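Local coordinates for protein beta-galactosidase (Bacillus circulans, PDB 4MAD) that probably hydrolyses terminal non-reducing beta-D-galactose residues from beta-D-galactosides as a member of glycoside hydrolase family 35, at residues A[30-35]-A[277-282]; A[225-230]-A[272-277]; A[369-374]-A[489-494]; A[420-425]-A[452-457]. All blocks are in the same frame, centred on the assembly; numbering follows the deposited sequence.

Contact 1 (A[30-35]-A[277-282]); sequences EIRLLS and KQNGSV
From its CB, R32 sends CG anti to the backbone N (chi1 -172°), along segment 277-282. CG lies 3.7 Å from S281 OG, and CD passes 3.5 Å from G280 O. A bend at chi3 (-68°) brings the edge of the guanidinium up to G280 O. NH1 donates to G280 O at 2.8 Å, with the oxygen in the guanidinium plane; the same nitrogen bonds L276 O, tying the last turn of the helix to the loop that follows. N279 OD1 stands over one face, 4.0 Å from NH2. Asparagine tolerates the positive phi that N279 needs as the C-prime residue of the Schellman motif ending helix 265-276.

Beyond this turn the chain becomes the eighth strand of the (beta/alpha)8 barrel, pairing in parallel with the first, 34-38, and closing it. V282, bridged to L34, bonds the residues flanking it, the parallel pattern: N gives to L33 O at 3.0 Å and O takes S35 N at 2.8 Å, both nearly along the C=O axes. One residue before V282, the small S281 accepts L33 N at its OG, 3.0 Å away. L34 CD2 packs against V282 CG1 at 3.8 Å, branched apolar chains suited to this buried face.

Contact 2 (A[225-230]-A[272-277]); sequences SRAESA and LEEILK
Two flat groups of opposite charge flank the start of helix 227-237. The carboxylate of E274 is approached from above its plane by E228 N, which donates to OE2 at 3.1 Å and lies 75° out of that plane. The second oxygen, OE1, takes a weak bond from A227 N, also at 3.1 Å. The guanidinium of R226 has a water at its edge, in its plane. That water accepts from S229 N at 3.0 Å and gives a weak hydrogen bond to E274 OE2, so the carboxylate reaches a third N-H of the first turn indirectly.

Glutamate suits this place because it is long enough to span the gap between helices and carries two acceptors. CG stands anti to the backbone N (chi1 -151°) and the chain stays extended, so the carboxylate lands beside N-H groups that no preceding turn can satisfy. R226 holds the N-cap position. The positive end of the helix dipole probably stabilises the negative charge of E274, partly offsetting the nearby E228, whose OE1 is 4.6 Å from E274 OE2. Beneath the polar tip, alanine's small size lets the helices approach: A227 CB rests 3.7 Å from I275 CG1.

The contact joins the N-terminal turn of one outer helix of the barrel to the C-terminal end of another, 265-276. I275 and A230 both lean on F223 of barrel strand 218-223, while L272 and L276 pack on V335 of helix 327-339.

Contact 3 (A[369-374]-A[489-494]); sequences DSLHRI and TVYPLP
L371 lays its CD1 methyl almost over the centre of the Y491 ring, 4.0 Å from the centroid and only 12° off the ring normal, a CH-pi contact. Its CB touches the same face nearer the rim, 4.0 Å from Y491 CD1. H372 comes instead at the tyrosine's edge, with its CE1 3.9 Å from Y491 CE1. Further along, I374 CD1 meets L493 CD2 at 3.7 Å, and L371 CD2 stands more loosely, 4.4 Å from L493 CD1. Leucine's branched end puts one methyl over the ring, and isoleucine's CD1 reaches the methyl of L493, with CG1 in the crowded position between backbone N and carbonyl carbon (chi1 53°).

The contact sets a short, weakly bonded helical turn, 371-374, against strand 488-493 of a six-stranded antiparallel sheet, in the region assigned to the first all-beta domain. The turn is braced by R373 N donating to S370 O at 3.0 Å, and S370 OG hydrogen-bonds G366 O, tying its start to the preceding chain. Y491 OH is anchored by E399 OE1, while V397 of neighbouring strand 395-403 touches L371, Y491 and L493. H372, I374 and P494 also line the pocket of a bound 2-(2-methoxyethoxy)ethanol, probably from the crystallisation liquor.

Contact 4 (A[420-425]-A[452-457]); sequences GQVYVN and LQIIVE
The carbonyl oxygen I455 O takes two hydrogen bonds and a weaker contact. Q421 N donates to it at 3.0 Å, from 30° above the carbonyl plane; a water donates at 2.9 Å; and G420 CA adds the weaker CA-H contact at 3.1 Å. The same water gives its other hydrogen to Q421 OE1 at 2.8 Å, so the glutamine amide is fixed at both ends. Glutamine suits the place because its amide offers an N-H to L578 O and an oxygen to the water.

Strands 419-424 and 449-457 run antiparallel, 170° between their directions, as adjacent strands of a six-stranded sheet of the first all-beta domain, 449-457 lying between 395-403 and 419-424. Q421 with I455 and Y423 with Q453 are the hydrogen-bonded pairs between these two strands, each closed by two N-H to O bonds. At the non-hydrogen-bonded pair G420 and V456 the CA atoms come within 4.2 Å, an approach helped by the missing side chain of G420.

On the face bearing Q421, Y423, Q453 and I455, the tyrosine reaches diagonally along the sheet, its CE2 3.6 Å from I455 CD1, while its OH bonds N511 O. Q453 NE2 is taken by E399 OE2. The other face is aliphatic: V422 CG1 lies 3.9 Å from L452 CD1, and V424 CG2 touches the same methyl, beta-branched valines favouring the extended backbone.

The four contacts form two groups on opposite sides of the chain's centre, their centres about 52 to 54 Å apart. Contacts 1 and 2 belong to the (beta/alpha)8 barrel, centres about 11 Å apart, and share K277: helix 265-276 takes part in contact 2 and leads straight into strand 281-284 of contact 1. Contact 2 is nested inside the loop that contact 1 closes, from first strand to eighth. Contacts 3 and 4 follow later, with centres about 13 Å apart; both reach one antiparallel sheet, and contact 4 is nested inside the loop that contact 3 closes. Barrel and beta domain are thus separate units in series along the chain, with the predicted nucleophile on the barrel side.

Contact 1 (A[30-35]-A[277-282])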
loop_
_atom_site.group_PDB
_atom_site.type_symbol
_atom_site.label_atom_id
_atom_site.label_comp_id
_atom_site.label_asym_id
_atom_site.label_seq_id
_atom_site.Cartn_x
_atom_site.Cartn_y
_atom_site.Cartn_z
ATOM N N GLU A 30 -10.137 -33.284 -10.408
ATOM C CA GLU A 30 -10.290 -31.977 -10.984
ATOM C C GLU A 30 -10.719 -31.002 -9.927
ATOM O O GLU A 30 -11.436 -31.350 -9.036
ATOM C CB GLU A 30 -11.256 -31.992 -12.138
ATOM C CG GLU A 30 -10.882 -33.023 -13.126
ATOM C CD GLU A 30 -11.528 -32.880 -14.470
ATOM O OE1 GLU A 30 -12.508 -32.141 -14.591
ATOM O OE2 GLU A 30 -11.037 -33.517 -15.396
ATOM N N ILE A 31 -10.180 -29.788 -10.035
ATOM C CA ILE A 31 -10.549 -28.704 -9.170
ATOM C C ILE A 31 -10.709 -27.424 -9.987
ATOM O O ILE A 31 -10.019 -27.195 -10.932
ATOM C CB ILE A 31 -9.497 -28.460 -8.119
ATOM C CG1 ILE A 31 -9.958 -27.406 -7.128
ATOM C CG2 ILE A 31 -8.217 -28.075 -8.726
ATOM C CD1 ILE A 31 -9.391 -27.528 -5.829
ATOM N N ARG A 32 -11.625 -26.581 -9.593
ATOM C CA ARG A 32 -11.662 -25.250 -10.137
ATOM C C ARG A 32 -11.199 -24.349 -8.999
ATOM O O ARG A 32 -11.734 -24.410 -7.967
ATOM C CB ARG A 32 -13.066 -24.867 -10.554
ATOM C CG ARG A 32 -13.130 -23.601 -11.282
ATOM C CD ARG A 32 -14.437 -22.972 -11.142
ATOM N NE ARG A 32 -15.499 -23.689 -11.797
ATOM C CZ ARG A 32 -15.983 -23.414 -13.000
ATOM N NH1 ARG A 32 -15.516 -22.429 -13.746
ATOM N NH2 ARG A 32 -16.981 -24.132 -13.449
ATOM N N LEU A 33 -10.183 -23.534 -9.205
ATOM C CA LEU A 33 -9.745 -22.643 -8.152
ATOM C C LEU A 33 -10.645 -21.444 -8.114
ATOM O O LEU A 33 -10.786 -20.720 -9.084
ATOM C CB LEU A 33 -8.284 -22.242 -8.310
ATOM C CG LEU A 33 -7.362 -23.440 -8.349
ATOM C CD1 LEU A 33 -6.049 -23.134 -8.851
ATOM C CD2 LEU A 33 -7.249 -24.069 -7.027
ATOM N N LEU A 34 -11.247 -21.266 -6.961
ATOM C CA LEU A 34 -12.004 -20.105 -6.695
ATOM C C LEU A 34 -11.261 -19.441 -5.561
ATOM O O LEU A 34 -11.426 -19.873 -4.457
ATOM C CB LEU A 34 -13.396 -20.490 -6.232
ATOM C CG LEU A 34 -14.291 -21.123 -7.290
ATOM C CD1 LEU A 34 -15.593 -21.466 -6.720
ATOM C CD2 LEU A 34 -14.471 -20.204 -8.409
ATOM N N SER A 35 -10.544 -18.368 -5.856
ATOM C CA SER A 35 -9.661 -17.726 -4.922
ATOM C C SER A 35 -10.031 -16.289 -4.655
ATOM O O SER A 35 -10.546 -15.603 -5.478
ATOM C CB SER A 35 -8.206 -17.844 -5.407
ATOM O OG SER A 35 -7.301 -17.081 -4.696
ATOM N N LYS A 277 -18.235 -20.009 -17.097
ATOM C CA LYS A 277 -18.856 -20.758 -18.190
ATOM C C LYS A 277 -17.787 -21.298 -19.133
ATOM O O LYS A 277 -18.002 -22.202 -19.828
ATOM C CB LYS A 277 -19.877 -19.917 -18.937
ATOM C CG LYS A 277 -21.192 -19.665 -18.196
ATOM C CD LYS A 277 -22.346 -19.502 -19.170
ATOM C CE LYS A 277 -23.675 -19.188 -18.531
ATOM N NZ LYS A 277 -23.616 -17.913 -17.838
ATOM N N GLN A 278 -16.627 -20.689 -19.112
ATOM C CA GLN A 278 -15.491 -21.088 -19.943
ATOM C C GLN A 278 -14.608 -22.064 -19.192
ATOM O O GLN A 278 -13.539 -22.345 -19.597
ATOM C CB GLN A 278 -14.650 -19.912 -20.421
ATOM C CG GLN A 278 -15.296 -19.067 -21.389
ATOM C CD GLN A 278 -14.456 -17.872 -21.753
ATOM O OE1 GLN A 278 -14.572 -16.862 -21.137
ATOM N NE2 GLN A 278 -13.598 -18.017 -22.692
ATOM N N ASN A 279 -15.120 -22.551 -18.090
ATOM C CA ASN A 279 -14.385 -23.416 -17.216
ATOM C C ASN A 279 -13.164 -22.694 -16.654
ATOM O O ASN A 279 -12.144 -23.273 -16.430
ATOM C CB ASN A 279 -13.945 -24.678 -17.909
ATOM C CG ASN A 279 -13.732 -25.794 -16.949
ATOM O OD1 ASN A 279 -14.140 -25.715 -15.853
ATOM N ND2 ASN A 279 -13.073 -26.838 -17.373
ATOM N N GLY A 280 -13.316 -21.402 -16.480
ATOM C CA GLY A 280 -12.301 -20.597 -15.831
ATOM C C GLY A 280 -12.248 -20.677 -14.321
ATOM O O GLY A 280 -13.259 -20.803 -13.672
ATOM N N SER A 281 -11.022 -20.606 -13.809
ATOM C CA SER A 281 -10.750 -20.363 -12.421
ATOM C C SER A 281 -10.549 -18.884 -12.218
ATOM O O SER A 281 -10.291 -18.171 -13.126
ATOM C CB SER A 281 -9.536 -21.086 -11.937
ATOM O OG SER A 281 -9.680 -22.443 -11.951
ATOM N N VAL A 282 -10.725 -18.448 -10.999
ATOM C CA VAL A 282 -10.706 -17.032 -10.752
ATOM C C VAL A 282 -10.144 -16.663 -9.395
ATOM O O VAL A 282 -10.330 -17.344 -8.450
ATOM C CB VAL A 282 -12.105 -16.461 -10.922
ATOM C CG1 VAL A 282 -13.029 -17.074 -9.943
ATOM C CG2 VAL A 282 -12.101 -14.935 -10.776
#

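Contact 2 (A[225-230]-A[272-277])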
loop_
_atom_site.group_PDB
_atom_site.type_symbol
_atom_site.label_atom_id
_atom_site.label_comp_id
_atom_site.label_asym_id
_atom_site.label_seq_id
_atom_site.Cartn_x
_atom_site.Cartn_y
_atom_site.Cartn_z
ATOM N N SER A 225 -13.009 -6.986 -17.235
ATOM C CA SER A 225 -14.140 -7.322 -18.065
ATOM C C SER A 225 -13.743 -8.078 -19.344
ATOM O O SER A 225 -12.576 -8.191 -19.636
ATOM C CB SER A 225 -14.959 -6.089 -18.376
ATOM O OG SER A 225 -14.345 -5.344 -19.362
ATOM N N ARG A 226 -14.719 -8.545 -20.116
ATOM C CA ARG A 226 -14.441 -9.223 -21.385
ATOM C C ARG A 226 -13.559 -10.460 -21.327
ATOM O O ARG A 226 -12.556 -10.549 -21.941
ATOM C CB ARG A 226 -13.962 -8.228 -22.444
ATOM C CG ARG A 226 -14.815 -7.015 -22.486
ATOM C CD ARG A 226 -14.931 -6.300 -23.749
ATOM N NE ARG A 226 -14.603 -7.077 -24.925
ATOM C CZ ARG A 226 -14.285 -6.524 -26.097
ATOM N NH1 ARG A 226 -14.296 -5.197 -26.250
ATOM N NH2 ARG A 226 -13.961 -7.299 -27.107
ATOM N N ALA A 227 -14.003 -11.403 -20.546
ATOM C CA ALA A 227 -13.320 -12.642 -20.299
ATOM C C ALA A 227 -13.156 -13.497 -21.554
ATOM O O ALA A 227 -12.162 -14.114 -21.747
ATOM C CB ALA A 227 -14.037 -13.386 -19.236
ATOM N N GLU A 228 -14.162 -13.495 -22.393
ATOM C CA GLU A 228 -14.046 -14.262 -23.598
ATOM C C GLU A 228 -12.882 -13.755 -24.450
ATOM O O GLU A 228 -12.098 -14.482 -24.947
ATOM C CB GLU A 228 -15.317 -14.127 -24.411
ATOM C CG GLU A 228 -15.203 -14.809 -25.725
ATOM C CD GLU A 228 -16.479 -14.759 -26.595
ATOM O OE1 GLU A 228 -17.561 -14.336 -26.144
ATOM O OE2 GLU A 228 -16.396 -15.188 -27.755
ATOM N N SER A 229 -12.803 -12.465 -24.605
ATOM C CA SER A 229 -11.723 -11.880 -25.337
ATOM C C SER A 229 -10.371 -12.129 -24.672
ATOM O O SER A 229 -9.387 -12.411 -25.297
ATOM C CB SER A 229 -11.977 -10.389 -25.434
ATOM O OG SER A 229 -10.814 -9.755 -25.676
ATOM N N ALA A 230 -10.360 -11.990 -23.372
ATOM C CA ALA A 230 -9.145 -12.147 -22.614
ATOM C C ALA A 230 -8.601 -13.554 -22.684
ATOM O O ALA A 230 -7.427 -13.757 -22.936
ATOM C CB ALA A 230 -9.348 -11.752 -21.213
ATOM N N LEU A 272 -18.266 -12.597 -13.988
ATOM C CA LEU A 272 -17.911 -13.801 -13.305
ATOM C C LEU A 272 -18.486 -15.000 -14.047
ATOM O O LEU A 272 -17.844 -15.957 -14.230
ATOM C CB LEU A 272 -18.452 -13.779 -11.886
ATOM C CG LEU A 272 -18.338 -15.061 -11.076
ATOM C CD1 LEU A 272 -16.958 -15.445 -11.024
ATOM C CD2 LEU A 272 -18.852 -14.899 -9.744
ATOM N N GLU A 273 -19.733 -14.899 -14.470
ATOM C CA GLU A 273 -20.383 -15.963 -15.224
ATOM C C GLU A 273 -19.629 -16.205 -16.512
ATOM O O GLU A 273 -19.433 -17.308 -16.908
ATOM C CB GLU A 273 -21.833 -15.627 -15.539
ATOM C CG GLU A 273 -22.745 -15.714 -14.388
ATOM C CD GLU A 273 -23.303 -17.114 -14.217
ATOM O OE1 GLU A 273 -22.858 -18.004 -14.921
ATOM O OE2 GLU A 273 -24.170 -17.301 -13.391
ATOM N N GLU A 274 -19.161 -15.133 -17.129
ATOM C CA GLU A 274 -18.433 -15.248 -18.367
ATOM C C GLU A 274 -17.208 -16.087 -18.101
ATOM O O GLU A 274 -16.822 -16.848 -18.899
ATOM C CB GLU A 274 -18.044 -13.872 -18.907
ATOM C CG GLU A 274 -17.918 -13.773 -20.374
ATOM C CD GLU A 274 -17.299 -12.440 -20.874
ATOM O OE1 GLU A 274 -17.057 -11.531 -20.073
ATOM O OE2 GLU A 274 -17.054 -12.350 -22.071
ATOM N N ILE A 275 -16.577 -15.851 -16.986
ATOM C CA ILE A 275 -15.391 -16.582 -16.661
ATOM C C ILE A 275 -15.699 -18.039 -16.402
ATOM O O ILE A 275 -15.054 -18.889 -16.902
ATOM C CB ILE A 275 -14.717 -16.018 -15.409
ATOM C CG1 ILE A 275 -14.156 -14.639 -15.708
ATOM C CG2 ILE A 275 -13.678 -16.947 -14.894
ATOM C CD1 ILE A 275 -13.549 -13.934 -14.556
ATOM N N LEU A 276 -16.676 -18.271 -15.565
ATOM C CA LEU A 276 -16.965 -19.604 -15.076
ATOM C C LEU A 276 -17.457 -20.556 -16.187
ATOM O O LEU A 276 -17.162 -21.711 -16.174
ATOM C CB LEU A 276 -17.907 -19.536 -13.878
ATOM C CG LEU A 276 -17.445 -18.754 -12.659
ATOM C CD1 LEU A 276 -18.508 -18.704 -11.613
ATOM C CD2 LEU A 276 -16.240 -19.432 -12.120
ATOM N N LYS A 277 -18.235 -20.009 -17.097
ATOM C CA LYS A 277 -18.856 -20.758 -18.190
ATOM C C LYS A 277 -17.787 -21.298 -19.133
ATOM O O LYS A 277 -18.002 -22.202 -19.828
ATOM C CB LYS A 277 -19.877 -19.917 -18.937
ATOM C CG LYS A 277 -21.192 -19.665 -18.196
ATOM C CD LYS A 277 -22.346 -19.502 -19.170
ATOM C CE LYS A 277 -23.675 -19.188 -18.531
ATOM N NZ LYS A 277 -23.616 -17.913 -17.838
HETATM O O HOH W 1 -15.133 -10.618 -24.302
#

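Contact 3 (A[369-374]-A[489-494])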
loop_
_atom_site.group_PDB
_atom_site.type_symbol
_atom_site.label_atom_id
_atom_site.label_comp_id
_atom_site.label_asym_id
_atom_site.label_seq_id
_atom_site.Cartn_x
_atom_site.Cartn_y
_atom_site.Cartn_z
ATOM N N ASP A 369 8.678 23.452 15.939
ATOM C CA ASP A 369 9.072 23.678 17.298
ATOM C C ASP A 369 9.388 22.393 18.022
ATOM O O ASP A 369 9.719 22.426 19.171
ATOM C CB ASP A 369 7.985 24.414 18.052
ATOM C CG ASP A 369 7.721 25.778 17.494
ATOM O OD1 ASP A 369 8.664 26.458 17.144
ATOM O OD2 ASP A 369 6.573 26.158 17.401
ATOM N N SER A 370 9.244 21.272 17.362
ATOM C CA SER A 370 9.523 19.984 17.955
ATOM C C SER A 370 10.675 19.170 17.354
ATOM O O SER A 370 10.790 18.019 17.588
ATOM C CB SER A 370 8.226 19.172 17.955
ATOM O OG SER A 370 7.211 19.895 18.581
ATOM N N LEU A 371 11.533 19.783 16.558
ATOM C CA LEU A 371 12.369 18.975 15.711
ATOM C C LEU A 371 13.287 17.957 16.419
ATOM O O LEU A 371 13.313 16.831 16.062
ATOM C CB LEU A 371 13.139 19.865 14.739
ATOM C CG LEU A 371 12.242 20.633 13.777
ATOM C CD1 LEU A 371 12.962 21.638 12.990
ATOM C CD2 LEU A 371 11.464 19.759 12.869
ATOM N N HIS A 372 13.984 18.347 17.446
ATOM C CA HIS A 372 14.834 17.416 18.131
ATOM C C HIS A 372 14.104 16.416 19.018
ATOM O O HIS A 372 14.674 15.533 19.583
ATOM C CB HIS A 372 15.850 18.127 18.954
ATOM C CG HIS A 372 17.027 18.596 18.183
ATOM N ND1 HIS A 372 16.935 19.497 17.152
ATOM C CD2 HIS A 372 18.336 18.334 18.338
ATOM C CE1 HIS A 372 18.141 19.751 16.690
ATOM N NE2 HIS A 372 19.007 19.086 17.415
ATOM N N ARG A 373 12.854 16.704 19.252
ATOM C CA ARG A 373 11.968 15.815 19.978
ATOM C C ARG A 373 11.593 14.569 19.169
ATOM O O ARG A 373 11.292 13.524 19.683
ATOM C CB ARG A 373 10.731 16.534 20.484
ATOM C CG ARG A 373 11.000 17.508 21.611
ATOM C CD ARG A 373 9.788 18.354 22.006
ATOM N NE ARG A 373 10.108 19.352 22.986
ATOM C CZ ARG A 373 9.329 20.324 23.378
ATOM N NH1 ARG A 373 8.158 20.478 22.864
ATOM N NH2 ARG A 373 9.741 21.159 24.279
ATOM N N ILE A 374 11.554 14.754 17.872
ATOM C CA ILE A 374 11.186 13.667 17.006
ATOM C C ILE A 374 12.130 13.442 15.812
ATOM O O ILE A 374 11.758 12.822 14.888
ATOM C CB ILE A 374 9.749 13.812 16.552
ATOM C CG1 ILE A 374 9.546 15.186 15.962
ATOM C CG2 ILE A 374 8.855 13.652 17.722
ATOM C CD1 ILE A 374 8.315 15.349 15.234
ATOM N N THR A 489 20.785 21.441 6.677
ATOM C CA THR A 489 20.485 20.666 7.840
ATOM C C THR A 489 19.106 20.072 7.582
ATOM O O THR A 489 18.255 20.756 7.158
ATOM C CB THR A 489 20.442 21.505 9.134
ATOM O OG1 THR A 489 21.671 22.206 9.332
ATOM C CG2 THR A 489 20.212 20.599 10.296
ATOM N N VAL A 490 18.930 18.781 7.822
ATOM C CA VAL A 490 17.675 18.122 7.516
ATOM C C VAL A 490 17.255 17.276 8.687
ATOM O O VAL A 490 18.073 16.778 9.375
ATOM C CB VAL A 490 17.772 17.252 6.294
ATOM C CG1 VAL A 490 18.302 18.015 5.140
ATOM C CG2 VAL A 490 18.521 16.041 6.599
ATOM N N TYR A 491 15.952 17.197 8.859
ATOM C CA TYR A 491 15.349 16.462 9.908
ATOM C C TYR A 491 14.355 15.455 9.330
ATOM O O TYR A 491 13.311 15.787 8.927
ATOM C CB TYR A 491 14.640 17.436 10.862
ATOM C CG TYR A 491 15.494 18.613 11.358
ATOM C CD1 TYR A 491 16.168 18.560 12.528
ATOM C CD2 TYR A 491 15.610 19.756 10.637
ATOM C CE1 TYR A 491 16.962 19.633 12.948
ATOM C CE2 TYR A 491 16.379 20.817 11.042
ATOM C CZ TYR A 491 17.059 20.757 12.198
ATOM O OH TYR A 491 17.832 21.809 12.620
ATOM N N PRO A 492 14.758 14.223 9.304
ATOM C CA PRO A 492 13.886 13.185 8.815
ATOM C C PRO A 492 12.771 12.942 9.854
ATOM O O PRO A 492 13.045 12.801 10.983
ATOM C CB PRO A 492 14.812 12.003 8.699
ATOM C CG PRO A 492 16.157 12.585 8.601
ATOM C CD PRO A 492 16.117 13.733 9.480
ATOM N N LEU A 493 11.530 12.852 9.402
ATOM C CA LEU A 493 10.378 12.724 10.247
ATOM C C LEU A 493 9.486 11.543 9.809
ATOM O O LEU A 493 8.506 11.707 9.205
ATOM C CB LEU A 493 9.578 14.032 10.286
ATOM C CG LEU A 493 10.250 15.290 10.840
ATOM C CD1 LEU A 493 9.652 16.596 10.429
ATOM C CD2 LEU A 493 10.462 15.201 12.230
ATOM N N PRO A 494 9.951 10.359 10.124
ATOM C CA PRO A 494 9.241 9.107 9.869
ATOM C C PRO A 494 8.047 8.890 10.828
ATOM O O PRO A 494 7.243 8.052 10.608
ATOM C CB PRO A 494 10.294 8.052 10.131
ATOM C CG PRO A 494 11.273 8.693 10.967
ATOM C CD PRO A 494 11.280 10.141 10.683
#

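Contact 4 (A[420-425]-A[452-457])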
loop_
_atom_site.group_PDB
_atom_site.type_symbol
_atom_site.label_atom_id
_atom_site.label_comp_id
_atom_site.label_asym_id
_atom_site.label_seq_id
_atom_site.Cartn_x
_atom_site.Cartn_y
_atom_site.Cartn_z
ATOM N N GLY A 420 5.458 20.231 -0.653
ATOM C CA GLY A 420 6.151 20.881 0.413
ATOM C C GLY A 420 5.618 22.226 0.803
ATOM O O GLY A 420 5.095 22.925 -0.012
ATOM N N GLN A 421 5.839 22.559 2.052
ATOM C CA GLN A 421 5.471 23.814 2.624
ATOM C C GLN A 421 6.735 24.618 2.914
ATOM O O GLN A 421 7.622 24.143 3.523
ATOM C CB GLN A 421 4.730 23.586 3.916
ATOM C CG GLN A 421 3.402 22.881 3.756
ATOM C CD GLN A 421 2.851 22.325 5.095
ATOM O OE1 GLN A 421 3.086 21.213 5.455
ATOM N NE2 GLN A 421 2.136 23.143 5.794
ATOM N N VAL A 422 6.761 25.833 2.406
ATOM C CA VAL A 422 7.899 26.670 2.445
ATOM C C VAL A 422 7.742 27.834 3.439
ATOM O O VAL A 422 6.779 28.471 3.466
ATOM C CB VAL A 422 8.188 27.241 1.042
ATOM C CG1 VAL A 422 9.434 28.003 1.017
ATOM C CG2 VAL A 422 8.232 26.167 0.065
ATOM N N TYR A 423 8.785 28.038 4.224
ATOM C CA TYR A 423 8.898 29.043 5.251
ATOM C C TYR A 423 10.211 29.818 5.106
ATOM O O TYR A 423 11.239 29.231 4.885
ATOM C CB TYR A 423 8.833 28.418 6.653
ATOM C CG TYR A 423 7.615 27.515 6.820
ATOM C CD1 TYR A 423 6.438 27.996 7.342
ATOM C CD2 TYR A 423 7.631 26.214 6.381
ATOM C CE1 TYR A 423 5.331 27.193 7.442
ATOM C CE2 TYR A 423 6.552 25.409 6.497
ATOM C CZ TYR A 423 5.395 25.900 7.018
ATOM O OH TYR A 423 4.334 25.090 7.103
ATOM N N VAL A 424 10.116 31.122 5.270
ATOM C CA VAL A 424 11.262 31.981 5.268
ATOM C C VAL A 424 11.224 32.788 6.572
ATOM O O VAL A 424 10.285 33.449 6.830
ATOM C CB VAL A 424 11.215 32.940 4.073
ATOM C CG1 VAL A 424 12.204 33.981 4.236
ATOM C CG2 VAL A 424 11.432 32.204 2.788
ATOM N N ASN A 425 12.253 32.661 7.384
ATOM C CA ASN A 425 12.372 33.391 8.629
ATOM C C ASN A 425 11.119 33.174 9.492
ATOM O O ASN A 425 10.657 34.051 10.126
ATOM C CB ASN A 425 12.614 34.861 8.383
ATOM C CG ASN A 425 14.035 35.157 8.028
ATOM O OD1 ASN A 425 14.910 34.484 8.445
ATOM N ND2 ASN A 425 14.234 36.176 7.262
ATOM N N LEU A 452 15.569 29.471 5.512
ATOM C CA LEU A 452 14.652 28.791 4.628
ATOM C C LEU A 452 14.410 27.388 5.174
ATOM O O LEU A 452 15.324 26.712 5.514
ATOM C CB LEU A 452 15.235 28.744 3.235
ATOM C CG LEU A 452 14.474 27.899 2.239
ATOM C CD1 LEU A 452 13.145 28.469 1.993
ATOM C CD2 LEU A 452 15.230 27.724 0.990
ATOM N N GLN A 453 13.127 27.041 5.318
ATOM C CA GLN A 453 12.698 25.739 5.754
ATOM C C GLN A 453 11.664 25.187 4.771
ATOM O O GLN A 453 10.823 25.864 4.360
ATOM C CB GLN A 453 12.080 25.812 7.148
ATOM C CG GLN A 453 13.035 26.228 8.219
ATOM C CD GLN A 453 12.381 26.427 9.549
ATOM O OE1 GLN A 453 11.576 27.261 9.696
ATOM N NE2 GLN A 453 12.760 25.629 10.510
ATOM N N ILE A 454 11.822 23.954 4.375
ATOM C CA ILE A 454 10.853 23.324 3.508
ATOM C C ILE A 454 10.455 21.994 4.140
ATOM O O ILE A 454 11.269 21.195 4.369
ATOM C CB ILE A 454 11.437 23.085 2.144
ATOM C CG1 ILE A 454 11.949 24.396 1.572
ATOM C CG2 ILE A 454 10.436 22.525 1.227
ATOM C CD1 ILE A 454 12.473 24.352 0.152
ATOM N N ILE A 455 9.172 21.841 4.395
ATOM C CA ILE A 455 8.629 20.614 4.935
ATOM C C ILE A 455 8.056 19.768 3.819
ATOM O O ILE A 455 7.051 20.088 3.284
ATOM C CB ILE A 455 7.472 20.837 5.977
ATOM C CG1 ILE A 455 7.885 21.872 7.004
ATOM C CG2 ILE A 455 7.151 19.544 6.654
ATOM C CD1 ILE A 455 6.879 22.171 8.024
ATOM N N VAL A 456 8.693 18.654 3.545
ATOM C CA VAL A 456 8.359 17.858 2.409
ATOM C C VAL A 456 7.634 16.576 2.831
ATOM O O VAL A 456 8.032 15.958 3.773
ATOM C CB VAL A 456 9.573 17.517 1.550
ATOM C CG1 VAL A 456 9.138 16.708 0.378
ATOM C CG2 VAL A 456 10.272 18.744 1.118
ATOM N N GLU A 457 6.577 16.242 2.104
ATOM C CA GLU A 457 5.863 15.032 2.324
ATOM C C GLU A 457 6.123 14.049 1.184
ATOM O O GLU A 457 5.947 14.377 0.072
ATOM C CB GLU A 457 4.363 15.252 2.425
ATOM C CG GLU A 457 3.626 14.044 2.871
ATOM C CD GLU A 457 2.094 14.243 2.975
ATOM O OE1 GLU A 457 1.614 15.312 2.665
ATOM O OE2 GLU A 457 1.406 13.318 3.365
HETATM O O HOH W 2 4.325 19.225 3.950
#